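Local coordinates for protein uroporphyrin-III C-methyltransferase (Pseudomonas denitrificans, PDB 1S4D) that catalyses the two successive S-adenosyl-L-methionine-dependent C-methylations that convert uroporphyrinogen III to precorrin-2, on the way to cobalamin and siroheme, at residues G15-V20 and H119-R124; N36-A41 and L55-P60; K77-S82 and A113-E118; L136-I141 and L255-A260; P203-A208 and V243-V248. All blocks are in the same frame, centred on the assembly; numbering follows the deposited sequence. Where two conformers were deposited one is given.

Contact 1 (G15-V20 and H119-R124); sequences GSVWLV and HQVPFR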
# COMPACT_ATOMS: atom_id res chain seq x y z
N GLY B 15 -17.07 -2.07 -22.38
CA GLY B 15 -15.90 -2.00 -23.23
C GLY B 15 -14.67 -1.40 -22.59
O GLY B 15 -13.75 -0.97 -23.29
N SER B 16 -14.64 -1.35 -21.26
CA SER B 16 -13.44 -0.92 -20.57
C SER B 16 -12.99 -1.93 -19.53
O SER B 16 -13.74 -2.83 -19.16
CB SER B 16 -13.60 0.50 -20.00
OG SER B 16 -14.59 0.53 -19.00
N VAL B 17 -11.75 -1.80 -19.09
CA VAL B 17 -11.21 -2.69 -18.08
C VAL B 17 -10.76 -1.91 -16.83
O VAL B 17 -10.01 -0.92 -16.92
CB VAL B 17 -10.04 -3.52 -18.65
CG1 VAL B 17 -9.51 -4.48 -17.60
CG2 VAL B 17 -10.45 -4.27 -19.95
N TRP B 18 -11.25 -2.33 -15.66
CA TRP B 18 -10.68 -1.87 -14.42
C TRP B 18 -9.69 -2.92 -13.87
O TRP B 18 -10.02 -4.12 -13.74
CB TRP B 18 -11.78 -1.59 -13.41
CG TRP B 18 -12.66 -0.43 -13.75
CD1 TRP B 18 -12.82 0.15 -14.98
CD2 TRP B 18 -13.48 0.32 -12.85
NE1 TRP B 18 -13.70 1.20 -14.91
CE2 TRP B 18 -14.12 1.33 -13.61
CE3 TRP B 18 -13.73 0.24 -11.48
CZ2 TRP B 18 -15.00 2.25 -13.05
CZ3 TRP B 18 -14.62 1.15 -10.92
CH2 TRP B 18 -15.25 2.14 -11.71
N LEU B 19 -8.47 -2.47 -13.58
CA LEU B 19 -7.51 -3.25 -12.80
C LEU B 19 -7.74 -2.86 -11.33
O LEU B 19 -7.48 -1.73 -10.94
CB LEU B 19 -6.09 -2.94 -13.24
CG LEU B 19 -5.66 -3.43 -14.64
CD1 LEU B 19 -6.49 -2.85 -15.71
CD2 LEU B 19 -4.24 -3.05 -14.95
N VAL B 20 -8.25 -3.81 -10.55
CA VAL B 20 -8.75 -3.57 -9.20
C VAL B 20 -8.01 -4.46 -8.20
O VAL B 20 -7.90 -5.71 -8.40
CB VAL B 20 -10.26 -3.91 -9.10
CG1 VAL B 20 -10.77 -3.69 -7.71
CG2 VAL B 20 -11.07 -3.10 -10.09
N HIS B 119 -3.92 -1.76 -27.45
CA HIS B 119 -5.07 -2.24 -28.21
C HIS B 119 -6.27 -1.31 -28.08
O HIS B 119 -7.40 -1.71 -28.38
CB HIS B 119 -5.46 -3.65 -27.79
CG HIS B 119 -4.36 -4.65 -27.91
ND1 HIS B 119 -4.24 -5.51 -28.98
CD2 HIS B 119 -3.32 -4.94 -27.08
CE1 HIS B 119 -3.18 -6.28 -28.82
NE2 HIS B 119 -2.60 -5.95 -27.67
N GLN B 120 -6.02 -0.07 -27.64
CA GLN B 120 -7.03 1.01 -27.63
C GLN B 120 -8.19 0.75 -26.65
O GLN B 120 -9.33 1.15 -26.90
CB GLN B 120 -7.56 1.28 -29.04
CG GLN B 120 -6.51 1.57 -30.09
CD GLN B 120 -6.05 2.99 -30.03
OE1 GLN B 120 -5.13 3.31 -29.30
NE2 GLN B 120 -6.71 3.86 -30.79
N VAL B 121 -7.92 0.08 -25.54
CA VAL B 121 -8.97 -0.19 -24.56
C VAL B 121 -8.82 0.74 -23.36
O VAL B 121 -7.76 0.76 -22.74
CB VAL B 121 -8.94 -1.67 -24.13
CG1 VAL B 121 -9.93 -1.95 -23.01
CG2 VAL B 121 -9.22 -2.58 -25.31
N PRO B 122 -9.84 1.54 -23.02
CA PRO B 122 -9.72 2.42 -21.85
C PRO B 122 -9.73 1.60 -20.57
O PRO B 122 -10.29 0.49 -20.55
CB PRO B 122 -10.97 3.31 -21.93
CG PRO B 122 -11.95 2.54 -22.74
CD PRO B 122 -11.15 1.65 -23.68
N PHE B 123 -9.09 2.14 -19.52
CA PHE B 123 -8.99 1.44 -18.24
C PHE B 123 -8.94 2.44 -17.13
O PHE B 123 -8.62 3.61 -17.34
CB PHE B 123 -7.73 0.57 -18.18
CG PHE B 123 -6.46 1.35 -18.22
CD1 PHE B 123 -5.78 1.65 -17.06
CD2 PHE B 123 -5.94 1.78 -19.43
CE1 PHE B 123 -4.61 2.38 -17.10
CE2 PHE B 123 -4.77 2.52 -19.49
CZ PHE B 123 -4.11 2.83 -18.32
N ARG B 124 -9.24 1.96 -15.93
CA ARG B 124 -9.05 2.70 -14.69
C ARG B 124 -8.17 1.82 -13.80
O ARG B 124 -8.22 0.59 -13.94
CB ARG B 124 -10.41 2.94 -14.02
CG ARG B 124 -10.31 3.28 -12.53
CD ARG B 124 -11.61 3.66 -11.88
NE ARG B 124 -12.16 4.90 -12.43
CZ ARG B 124 -12.30 6.04 -11.77
NH1 ARG B 124 -11.90 6.15 -10.50
NH2 ARG B 124 -12.83 7.09 -12.39
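A chi1 of -67° sets CG of Trp18 anti to the carbonyl carbon, whereas CG of Arg124 stands anti to the backbone N (chi1 161°), and the two side chains leave adjacent parallel strands side by side, pointing the same way. Arginine suits this place through its methylenes: CD sits over the centre of the six-membered ring of Trp18, a CH-pi contact 3.7 Å from the centroid, while CB lies 3.8 Å from Trp18 CD1. The guanidinium is tilted 36° from the indole, and with CZ 5.3 Å from the six-ring centroid any cation-pi attraction is weak at most. Beneath, the backbones pair: Val17 N donates to Pro122 O at 3.1 Å and Leu19 N to Arg124 O, also at 3.1 Å. The branched Val17 and Val121 meet through CG2 and CG1, 3.9 Å apart. Val17 and Phe123 turn to the sheet face that does not carry Trp18 and Arg124. In this parallel alpha/beta sheet, strand 16-21 runs between strands 94-99 and 123-126; helix 109-118 covers Leu19 and Phe123, helix 32-40 brings Ala37 to Trp18 and His33 to Arg124, and Trp257 of the second subunit also packs on Arg124.

Contact 2 (N36-A41 and L55-P60); sequences NALRQA and LKLARP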
# COMPACT_ATOMS: atom_id res chain seq x y z
N ASN B 36 -17.87 -1.36 -5.61
CA ASN B 36 -18.65 -0.85 -6.72
C ASN B 36 -18.34 -1.54 -8.07
O ASN B 36 -19.27 -1.93 -8.76
CB ASN B 36 -18.54 0.68 -6.82
CG ASN B 36 -19.68 1.27 -7.61
OD1 ASN B 36 -20.83 0.84 -7.49
ND2 ASN B 36 -19.36 2.23 -8.46
N ALA B 37 -17.07 -1.72 -8.42
CA ALA B 37 -16.72 -2.50 -9.63
C ALA B 37 -17.36 -3.89 -9.62
O ALA B 37 -18.10 -4.26 -10.53
CB ALA B 37 -15.22 -2.61 -9.81
N LEU B 38 -17.07 -4.66 -8.57
CA LEU B 38 -17.60 -6.01 -8.40
C LEU B 38 -19.09 -6.11 -8.71
O LEU B 38 -19.53 -7.06 -9.36
CB LEU B 38 -17.33 -6.48 -6.98
CG LEU B 38 -16.22 -7.50 -6.70
CD1 LEU B 38 -15.48 -7.89 -7.95
CD2 LEU B 38 -15.27 -7.01 -5.59
N ARG B 39 -19.87 -5.12 -8.25
CA ARG B 39 -21.32 -5.16 -8.35
C ARG B 39 -21.79 -4.86 -9.77
O ARG B 39 -22.90 -5.20 -10.14
CB ARG B 39 -21.99 -4.27 -7.27
CG ARG B 39 -22.83 -3.07 -7.74
CD ARG B 39 -23.06 -1.96 -6.69
NE ARG B 39 -23.51 -2.49 -5.39
CZ ARG B 39 -24.79 -2.61 -5.00
NH1 ARG B 39 -25.80 -2.24 -5.80
NH2 ARG B 39 -25.07 -3.11 -3.80
N GLN B 40 -20.91 -4.28 -10.58
CA GLN B 40 -21.25 -3.87 -11.94
C GLN B 40 -20.71 -4.80 -13.01
O GLN B 40 -21.26 -4.86 -14.11
CB GLN B 40 -20.72 -2.47 -12.22
CG GLN B 40 -21.64 -1.38 -11.77
CD GLN B 40 -21.00 -0.00 -11.82
OE1 GLN B 40 -20.89 0.66 -10.81
NE2 GLN B 40 -20.60 0.43 -13.01
N ALA B 41 -19.64 -5.52 -12.70
CA ALA B 41 -18.91 -6.29 -13.71
C ALA B 41 -19.73 -7.34 -14.48
O ALA B 41 -20.57 -8.03 -13.92
CB ALA B 41 -17.70 -6.92 -13.10
N LEU B 55 -15.79 -12.28 -4.26
CA LEU B 55 -16.51 -12.66 -5.47
C LEU B 55 -18.01 -12.73 -5.29
O LEU B 55 -18.75 -12.57 -6.25
CB LEU B 55 -15.98 -13.99 -6.02
CG LEU B 55 -14.50 -13.99 -6.44
CD1 LEU B 55 -14.01 -15.40 -6.91
CD2 LEU B 55 -14.26 -12.95 -7.52
N LYS B 56 -18.44 -12.93 -4.04
CA LYS B 56 -19.86 -12.97 -3.67
C LYS B 56 -20.59 -11.65 -3.92
O LYS B 56 -21.82 -11.61 -3.90
CB LYS B 56 -20.01 -13.38 -2.19
CG LYS B 56 -20.83 -14.66 -1.93
CD LYS B 56 -22.30 -14.35 -1.63
CE LYS B 56 -22.74 -14.88 -0.25
NZ LYS B 56 -23.94 -15.75 -0.36
N LEU B 57 -19.85 -10.57 -4.16
CA LEU B 57 -20.45 -9.26 -4.42
C LEU B 57 -20.89 -9.10 -5.88
O LEU B 57 -21.73 -8.23 -6.20
CB LEU B 57 -19.48 -8.14 -4.03
CG LEU B 57 -19.33 -7.75 -2.56
CD1 LEU B 57 -18.21 -6.77 -2.40
CD2 LEU B 57 -20.60 -7.15 -2.00
N ALA B 58 -20.31 -9.93 -6.75
CA ALA B 58 -20.65 -9.94 -8.17
C ALA B 58 -22.15 -10.10 -8.33
O ALA B 58 -22.78 -10.81 -7.55
CB ALA B 58 -19.95 -11.08 -8.87
N ARG B 59 -22.73 -9.41 -9.31
CA ARG B 59 -24.14 -9.59 -9.62
C ARG B 59 -24.34 -11.03 -10.12
O ARG B 59 -23.39 -11.66 -10.59
CB ARG B 59 -24.65 -8.54 -10.64
CG ARG B 59 -23.86 -8.43 -11.94
CD ARG B 59 -24.70 -8.17 -13.19
NE ARG B 59 -24.09 -7.16 -14.06
CZ ARG B 59 -24.62 -5.96 -14.33
NH1 ARG B 59 -25.80 -5.61 -13.81
NH2 ARG B 59 -23.97 -5.12 -15.14
N PRO B 60 -25.55 -11.57 -10.00
CA PRO B 60 -25.80 -12.94 -10.48
C PRO B 60 -25.77 -12.94 -12.01
O PRO B 60 -26.27 -12.00 -12.66
CB PRO B 60 -27.21 -13.27 -9.95
CG PRO B 60 -27.56 -12.17 -8.98
CD PRO B 60 -26.78 -10.96 -9.43
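Arg59 reaches over the backbone carbonyls of Arg39, Gln40 and Ala41, which follow from helix 32-40, the helix of a beta-alpha-beta crossover that leads from strand 16-21 to strand 43-46 in the parallel alpha/beta sheet. Its chain starts with CG between the backbone N and the carbonyl carbon (chi1 54°) and is bent twice further on. CB touches Arg39 O at 3.8 Å, and CG keeps the same 3.8 Å from Arg39 O while also nearing Ala41 O. CD passes Ala41 O more loosely. NE is 3.6 Å from Ala41 O, CZ is 3.5 Å from Gln40 O, and NH2 comes to 2.9 Å from Gln40 O; Gln40 CA lies over one face of the guanidinium, offset toward its rim. A long flexible cation suits this exposed place: it would probably be drawn to these backbone carbonyls, and NH2 has a further, long and weak ion pair with Asp42. Away from Arg59 two leucines meet. Leu38 and Leu57 touch CB to CB at 4.0 Å; Leu38 continues onto Ile44 and Leu96 of the sheet, and Leu57 packs on Phe6 of the second subunit. Ala58, whose CB points away from the helix overall, aims its CA hydrogen almost straight at Leu38 O, 3.3 Å from CA to O with 174° at the hydrogen.

Contact 3 (K77-S82 and A113-E118); sequences KQRDIS and ALTLVE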
# COMPACT_ATOMS: atom_id res chain seq x y z
N LYS B 77 1.05 -17.28 -19.97
CA LYS B 77 1.94 -16.15 -19.73
C LYS B 77 1.06 -14.93 -19.50
O LYS B 77 -0.13 -14.93 -19.85
CB LYS B 77 2.97 -15.94 -20.87
CG LYS B 77 3.91 -14.68 -20.71
CD LYS B 77 5.25 -15.00 -19.98
CE LYS B 77 5.43 -14.21 -18.69
NZ LYS B 77 4.56 -14.78 -17.64
N GLN B 78 1.63 -13.90 -18.89
CA GLN B 78 0.95 -12.65 -18.60
C GLN B 78 0.24 -12.09 -19.82
O GLN B 78 -0.87 -11.61 -19.73
CB GLN B 78 1.95 -11.63 -18.05
CG GLN B 78 1.37 -10.29 -17.65
CD GLN B 78 0.12 -10.43 -16.81
OE1 GLN B 78 0.15 -11.11 -15.79
NE2 GLN B 78 -0.97 -9.82 -17.24
N ARG B 79 0.91 -12.16 -20.97
CA ARG B 79 0.40 -11.63 -22.23
C ARG B 79 -0.95 -12.27 -22.59
O ARG B 79 -1.84 -11.61 -23.13
CB ARG B 79 1.44 -11.83 -23.36
CG ARG B 79 1.03 -11.31 -24.74
CD ARG B 79 1.31 -9.82 -25.00
NE ARG B 79 1.00 -9.43 -26.38
CZ ARG B 79 0.81 -8.16 -26.80
NH1 ARG B 79 0.53 -7.91 -28.08
NH2 ARG B 79 0.90 -7.15 -25.93
N ASP B 80 -1.08 -13.57 -22.29
CA ASP B 80 -2.29 -14.31 -22.58
C ASP B 80 -3.43 -13.74 -21.78
O ASP B 80 -4.52 -13.54 -22.30
CB ASP B 80 -2.12 -15.80 -22.28
CG ASP B 80 -1.38 -16.55 -23.38
OD1 ASP B 80 -0.93 -17.70 -23.12
OD2 ASP B 80 -1.20 -16.07 -24.52
N ILE B 81 -3.19 -13.47 -20.50
CA ILE B 81 -4.20 -12.88 -19.64
C ILE B 81 -4.58 -11.48 -20.12
O ILE B 81 -5.75 -11.08 -20.06
CB ILE B 81 -3.70 -12.84 -18.18
CG1 ILE B 81 -3.55 -14.27 -17.65
CG2 ILE B 81 -4.65 -12.00 -17.29
CD1 ILE B 81 -2.76 -14.34 -16.37
N SER B 82 -3.59 -10.73 -20.59
CA SER B 82 -3.82 -9.37 -21.04
C SER B 82 -4.63 -9.35 -22.33
O SER B 82 -5.53 -8.53 -22.48
CB SER B 82 -2.50 -8.63 -21.23
OG SER B 82 -1.83 -8.46 -20.00
N ALA B 113 -2.09 -2.92 -18.14
CA ALA B 113 -2.53 -1.62 -18.61
C ALA B 113 -1.85 -1.28 -19.93
O ALA B 113 -2.49 -0.78 -20.86
CB ALA B 113 -2.25 -0.54 -17.55
N LEU B 114 -0.56 -1.57 -20.01
CA LEU B 114 0.21 -1.28 -21.22
C LEU B 114 -0.37 -2.03 -22.40
O LEU B 114 -0.51 -1.47 -23.49
CB LEU B 114 1.66 -1.67 -21.01
CG LEU B 114 2.81 -0.68 -21.18
CD1 LEU B 114 2.47 0.78 -20.82
CD2 LEU B 114 4.03 -1.19 -20.37
N THR B 115 -0.73 -3.29 -22.19
CA THR B 115 -1.39 -4.07 -23.21
C THR B 115 -2.74 -3.45 -23.56
O THR B 115 -3.06 -3.30 -24.74
CB THR B 115 -1.55 -5.53 -22.76
OG1 THR B 115 -0.25 -6.09 -22.50
CG2 THR B 115 -2.07 -6.39 -23.90
N LEU B 116 -3.51 -3.08 -22.54
CA LEU B 116 -4.78 -2.38 -22.77
C LEU B 116 -4.59 -1.14 -23.70
O LEU B 116 -5.28 -1.00 -24.71
CB LEU B 116 -5.45 -2.02 -21.44
CG LEU B 116 -6.46 -2.99 -20.76
CD1 LEU B 116 -6.70 -4.32 -21.47
CD2 LEU B 116 -6.12 -3.25 -19.30
N VAL B 117 -3.63 -0.27 -23.37
CA VAL B 117 -3.37 0.91 -24.18
C VAL B 117 -3.04 0.58 -25.65
O VAL B 117 -3.65 1.13 -26.57
CB VAL B 117 -2.29 1.80 -23.54
CG1 VAL B 117 -1.88 2.89 -24.51
CG2 VAL B 117 -2.81 2.40 -22.25
N GLU B 118 -2.08 -0.33 -25.85
CA GLU B 118 -1.68 -0.83 -27.16
C GLU B 118 -2.87 -1.20 -28.05
O GLU B 118 -2.85 -0.96 -29.26
CB GLU B 118 -0.74 -2.03 -26.94
CG GLU B 118 -0.32 -2.87 -28.15
CD GLU B 118 0.31 -4.19 -27.70
OE1 GLU B 118 0.78 -4.28 -26.54
OE2 GLU B 118 0.33 -5.16 -28.49
O HOH W 1 0.71 -8.37 -20.84
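Ser82 and Thr115 mark the nearest approach of the two backbones, their CA atoms 6.2 Å apart. Here two helices of the parallel alpha/beta domain, joined through strand 94-99, pack against each other: the axes of the short segments 78-82 and 113-118 come within 9.9 Å and cross at -50°. Small residues suit the point where the backbones come nearest. Ser82 CB rests 3.5 Å from Thr115 CG2, and a water joins the hydroxyls, 2.7 Å from Ser82 OG and 3.0 Å from Thr115 OG1. Thr115 OG1 is also bonded to Glu111 O in its own helix, while Ser82 OG accepts from Gln78 NE2, which serves Glu112 OE2 as well. An alanine in place of Ser82 would keep the carbon contact, but the water and Gln78 NE2 would probably each lose a partner. On the exposed side two long side chains bridge the helices. The Arg79 chain is bent at chi2 (86°), Glu118 is extended, and they meet tip to tip with planes 16° apart. The salt bridge is end-on and two-pronged, each carboxylate oxygen met on its syn side: NH1 of Arg79 to OE2 of Glu118 at 2.8 Å, and NH2 to OE1 at 2.9 Å.

Contact 4 (L136-I141 and L255-A260); sequences LAYAGI and LDWIGA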
# COMPACT_ATOMS: atom_id res chain seq x y z
N LEU B 136 0.89 -6.83 7.02
CA LEU B 136 1.72 -6.78 8.21
C LEU B 136 1.00 -6.12 9.39
O LEU B 136 1.18 -6.55 10.54
CB LEU B 136 3.07 -6.13 7.91
CG LEU B 136 3.95 -6.96 6.95
CD1 LEU B 136 5.16 -6.18 6.63
CD2 LEU B 136 4.37 -8.27 7.56
N ALA B 137 0.17 -5.12 9.09
CA ALA B 137 -0.74 -4.55 10.09
C ALA B 137 -1.57 -5.63 10.79
O ALA B 137 -1.80 -5.55 12.01
CB ALA B 137 -1.63 -3.50 9.48
N TYR B 138 -2.03 -6.63 10.04
CA TYR B 138 -2.87 -7.66 10.67
C TYR B 138 -2.06 -8.61 11.57
O TYR B 138 -2.64 -9.43 12.26
CB TYR B 138 -3.69 -8.47 9.66
CG TYR B 138 -5.00 -7.86 9.25
CD1 TYR B 138 -5.06 -6.57 8.68
CD2 TYR B 138 -6.19 -8.59 9.39
CE1 TYR B 138 -6.27 -6.01 8.28
CE2 TYR B 138 -7.40 -8.05 8.99
CZ TYR B 138 -7.44 -6.76 8.43
OH TYR B 138 -8.64 -6.25 8.03
N ALA B 139 -0.74 -8.49 11.56
CA ALA B 139 0.11 -9.33 12.38
C ALA B 139 0.70 -8.53 13.52
O ALA B 139 1.51 -9.05 14.27
CB ALA B 139 1.25 -9.98 11.56
N GLY B 140 0.28 -7.26 13.62
CA GLY B 140 0.81 -6.32 14.59
C GLY B 140 2.18 -5.75 14.28
O GLY B 140 2.88 -5.28 15.18
N ILE B 141 2.56 -5.74 13.00
CA ILE B 141 3.84 -5.16 12.60
C ILE B 141 3.66 -3.92 11.73
O ILE B 141 3.34 -4.04 10.55
CB ILE B 141 4.71 -6.20 11.86
CG1 ILE B 141 5.01 -7.40 12.77
CG2 ILE B 141 5.99 -5.54 11.31
CD1 ILE B 141 5.50 -8.61 12.03
N LEU B 255 1.44 -5.23 19.76
CA LEU B 255 0.45 -4.67 18.85
C LEU B 255 -0.40 -5.72 18.16
O LEU B 255 -1.16 -5.40 17.24
CB LEU B 255 1.17 -3.82 17.79
CG LEU B 255 1.86 -2.56 18.29
CD1 LEU B 255 2.33 -1.75 17.12
CD2 LEU B 255 0.93 -1.74 19.17
N ASP B 256 -0.27 -6.96 18.60
CA ASP B 256 -0.99 -8.07 17.99
C ASP B 256 -2.49 -8.04 18.35
O ASP B 256 -2.98 -8.82 19.15
CB ASP B 256 -0.32 -9.39 18.37
CG ASP B 256 -1.04 -10.61 17.85
OD1 ASP B 256 -1.76 -10.54 16.83
OD2 ASP B 256 -0.90 -11.70 18.43
N TRP B 257 -3.22 -7.13 17.71
CA TRP B 257 -4.63 -6.93 18.01
C TRP B 257 -5.52 -8.09 17.59
O TRP B 257 -6.52 -8.34 18.25
CB TRP B 257 -5.14 -5.62 17.40
CG TRP B 257 -4.95 -5.51 15.91
CD1 TRP B 257 -3.83 -5.10 15.25
CD2 TRP B 257 -5.93 -5.80 14.91
NE1 TRP B 257 -4.05 -5.12 13.90
CE2 TRP B 257 -5.33 -5.54 13.66
CE3 TRP B 257 -7.25 -6.26 14.95
CZ2 TRP B 257 -6.01 -5.74 12.45
CZ3 TRP B 257 -7.93 -6.44 13.74
CH2 TRP B 257 -7.31 -6.18 12.51
N ILE B 258 -5.16 -8.80 16.52
CA ILE B 258 -5.96 -9.95 16.09
C ILE B 258 -5.91 -11.06 17.13
O ILE B 258 -6.89 -11.81 17.31
CB ILE B 258 -5.56 -10.43 14.68
CG1 ILE B 258 -6.22 -9.50 13.67
CG2 ILE B 258 -6.09 -11.87 14.42
CD1 ILE B 258 -5.85 -9.82 12.30
N GLY B 259 -4.79 -11.13 17.82
CA GLY B 259 -4.73 -11.78 19.12
C GLY B 259 -5.75 -11.20 20.09
O GLY B 259 -5.43 -10.96 21.24
N ALA B 260 -6.98 -10.96 19.60
CA ALA B 260 -8.16 -10.80 20.46
C ALA B 260 -9.04 -12.05 20.35
O ALA B 260 -10.26 -11.99 20.26
CB ALA B 260 -8.93 -9.54 20.15
O HOH W 2 -2.82 -8.37 15.22
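Trp257 gives its indole N-H to Ala137 O, a backbone oxygen already taken by Gly140 N; the two donors arrive from opposite faces of the carbonyl plane. NE1 of Trp257 is 3.0 Å from Ala137 O and stands 36° out of that plane. With chi1 at 57°, CG of Trp257 lies between its backbone N and carbonyl carbon, and the six-membered ring presents its edge to the face of Tyr138, an edge-to-face pair with planes at 64° and centroids 5.1 Å apart. CZ2 of Trp257 hangs over the centre of the Tyr138 ring, while the phenol OH is bonded to Asp26. An alanine in place of Trp257 would probably leave Ala137 O without its second donor and one face of the Tyr138 ring without the indole edge. The Tyr138 side chain is about 5 Å from that of Ala213, which binds S-adenosyl-L-homocysteine. A water donates to Tyr138 O and Asp256 OD1 and accepts from Ile258 N. Asp256 OD1 also takes Gly259 N, an Asx motif. Gly140, at positive phi, closes a Schellman motif after helix 131-137; a CB there would collide with Leu255 C and Asp256 N. Leu136 packs on Val210 and Val244, and Ile141 on Ala208 and Val244, of strands 206-211 and 241-245; Trp257 meets the ring of Phe123 (strand 123-126) and Leu255 meets Ala113 (helix 109-118), both of the second subunit.

Contact 5 (P203-A208 and V243-V248); sequences PDEPVA and VVVGEV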
# COMPACT_ATOMS: atom_id res chain seq x y z
N PRO B 203 23.20 -11.56 12.00
CA PRO B 203 22.62 -12.92 11.94
C PRO B 203 21.43 -13.07 12.89
O PRO B 203 20.52 -13.86 12.63
CB PRO B 203 23.79 -13.83 12.35
CG PRO B 203 25.03 -13.05 12.04
CD PRO B 203 24.66 -11.59 12.27
N ASP B 204 21.42 -12.28 13.95
CA ASP B 204 20.33 -12.29 14.92
C ASP B 204 19.24 -11.27 14.70
O ASP B 204 18.33 -11.19 15.49
CB ASP B 204 20.89 -12.06 16.32
CG ASP B 204 21.89 -13.10 16.71
OD1 ASP B 204 22.63 -12.91 17.70
OD2 ASP B 204 21.99 -14.17 16.07
N GLU B 205 19.32 -10.45 13.67
CA GLU B 205 18.27 -9.45 13.52
C GLU B 205 16.90 -10.14 13.38
O GLU B 205 16.80 -11.12 12.63
CB GLU B 205 18.55 -8.54 12.35
CG GLU B 205 17.40 -7.65 11.95
CD GLU B 205 17.84 -6.57 10.99
OE1 GLU B 205 17.35 -5.44 11.13
OE2 GLU B 205 18.70 -6.86 10.12
N PRO B 206 15.88 -9.64 14.10
CA PRO B 206 14.54 -10.24 14.08
C PRO B 206 13.92 -10.20 12.70
O PRO B 206 14.12 -9.26 11.94
CB PRO B 206 13.73 -9.36 15.05
CG PRO B 206 14.74 -8.59 15.84
CD PRO B 206 15.94 -8.46 14.99
N VAL B 207 13.15 -11.24 12.42
CA VAL B 207 12.50 -11.49 11.14
C VAL B 207 11.12 -12.09 11.48
O VAL B 207 10.99 -12.86 12.43
CB VAL B 207 13.36 -12.50 10.32
CG1 VAL B 207 12.59 -13.17 9.21
CG2 VAL B 207 14.61 -11.84 9.79
N ALA B 208 10.09 -11.72 10.72
CA ALA B 208 8.79 -12.39 10.86
C ALA B 208 8.32 -12.83 9.48
O ALA B 208 8.61 -12.18 8.49
CB ALA B 208 7.76 -11.49 11.51
N VAL B 243 7.74 -11.57 4.16
CA VAL B 243 8.85 -11.65 5.10
C VAL B 243 9.39 -10.26 5.42
O VAL B 243 9.86 -9.53 4.52
CB VAL B 243 10.01 -12.44 4.54
CG1 VAL B 243 11.00 -12.73 5.67
CG2 VAL B 243 9.53 -13.72 3.87
N VAL B 244 9.30 -9.89 6.70
CA VAL B 244 9.71 -8.57 7.18
C VAL B 244 10.94 -8.70 8.06
O VAL B 244 10.99 -9.54 8.96
CB VAL B 244 8.55 -7.84 7.97
CG1 VAL B 244 8.05 -8.69 9.15
CG2 VAL B 244 8.96 -6.44 8.44
N VAL B 245 11.92 -7.85 7.79
CA VAL B 245 13.18 -7.86 8.51
C VAL B 245 13.30 -6.55 9.30
O VAL B 245 13.00 -5.44 8.76
CB VAL B 245 14.34 -8.02 7.52
CG1 VAL B 245 15.68 -8.05 8.24
CG2 VAL B 245 14.16 -9.30 6.67
N GLY B 246 13.68 -6.66 10.57
CA GLY B 246 13.99 -5.49 11.38
C GLY B 246 13.18 -5.25 12.64
O GLY B 246 12.25 -5.98 12.98
N GLU B 247 13.52 -4.18 13.33
CA GLU B 247 13.11 -4.02 14.72
C GLU B 247 11.62 -3.91 14.90
O GLU B 247 11.10 -4.26 15.96
CB GLU B 247 13.87 -2.86 15.39
CG GLU B 247 15.36 -3.11 15.58
CD GLU B 247 15.67 -4.33 16.44
OE1 GLU B 247 16.58 -5.10 16.05
OE2 GLU B 247 15.03 -4.52 17.51
N VAL B 248 10.92 -3.43 13.87
CA VAL B 248 9.46 -3.40 13.90
C VAL B 248 8.83 -4.76 14.22
O VAL B 248 7.72 -4.81 14.75
CB VAL B 248 8.81 -2.87 12.60
CG1 VAL B 248 8.98 -1.35 12.46
CG2 VAL B 248 9.31 -3.63 11.36
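Val207 and Val245 stand side by side, pointing the same way, and share one rotamer: CG1 anti to the backbone N, CG2 anti to the carbonyl carbon. On the same sheet face, their CG2 methyls meet at 4.0 Å, while Val207 CG1 reaches obliquely to Val243 CG1 at 3.9 Å. Val244 differs, with CG1 between its backbone N and carbonyl carbon (chi1 57°), and that methyl lies 3.7 Å from Ala208 CB on the other sheet face, where alanine leaves room for Ile141. Beta-branched valines suit these extended backbones. Strands 206-211 and 241-245 are antiparallel neighbours within a five-stranded mixed sheet: Val207 and Val245 form a non-hydrogen-bonded pair, Ala208 and Val244 a hydrogen-bonded one, with Ala208 N to Val244 O at 2.9 Å and Val244 N to Ala208 O at 3.0 Å. Just past the strand, Gly246 N donates to Pro206 O at 3.0 Å; any side chain here would collide with the carbonyl O of Val245, so only glycine fits comfortably. The extended Glu205 chain crosses Val245 at about a right angle and brings OE1 to Gly246 CA and OE2 to Val245 CG1; OE1 also forms a salt bridge with Arg201. The Glu247 chain bends at chi2; its OE1 meets Pro206 CD at 3.6 Å and its OE2 is paired with Arg250. At the other end, the side chain of Val243 is about 7 Å from bound S-adenosyl-L-homocysteine.

Contacts 1, 2 and 3 belong to the parallel alpha/beta sheet and its helices, with contacts 2 and 3 nested in the loop that contact 1 closes. Centres of contacts 1 and 3, which meet through strand 16-21 and helix 109-118, are about 10 Å apart, and those of 1 and 2 about 17 Å. Contacts 4 and 5 come later in the chain, beside or within the mixed sheet; they touch directly, centres about 16 Å apart, and contact 5 is nested inside contact 4. Contacts 1 and 5 lie about 40 Å apart between centres. The two sheet regions thus flank the bound S-adenosyl-L-homocysteine, and contacts 1 to 4 also touch the second subunit of the homodimer.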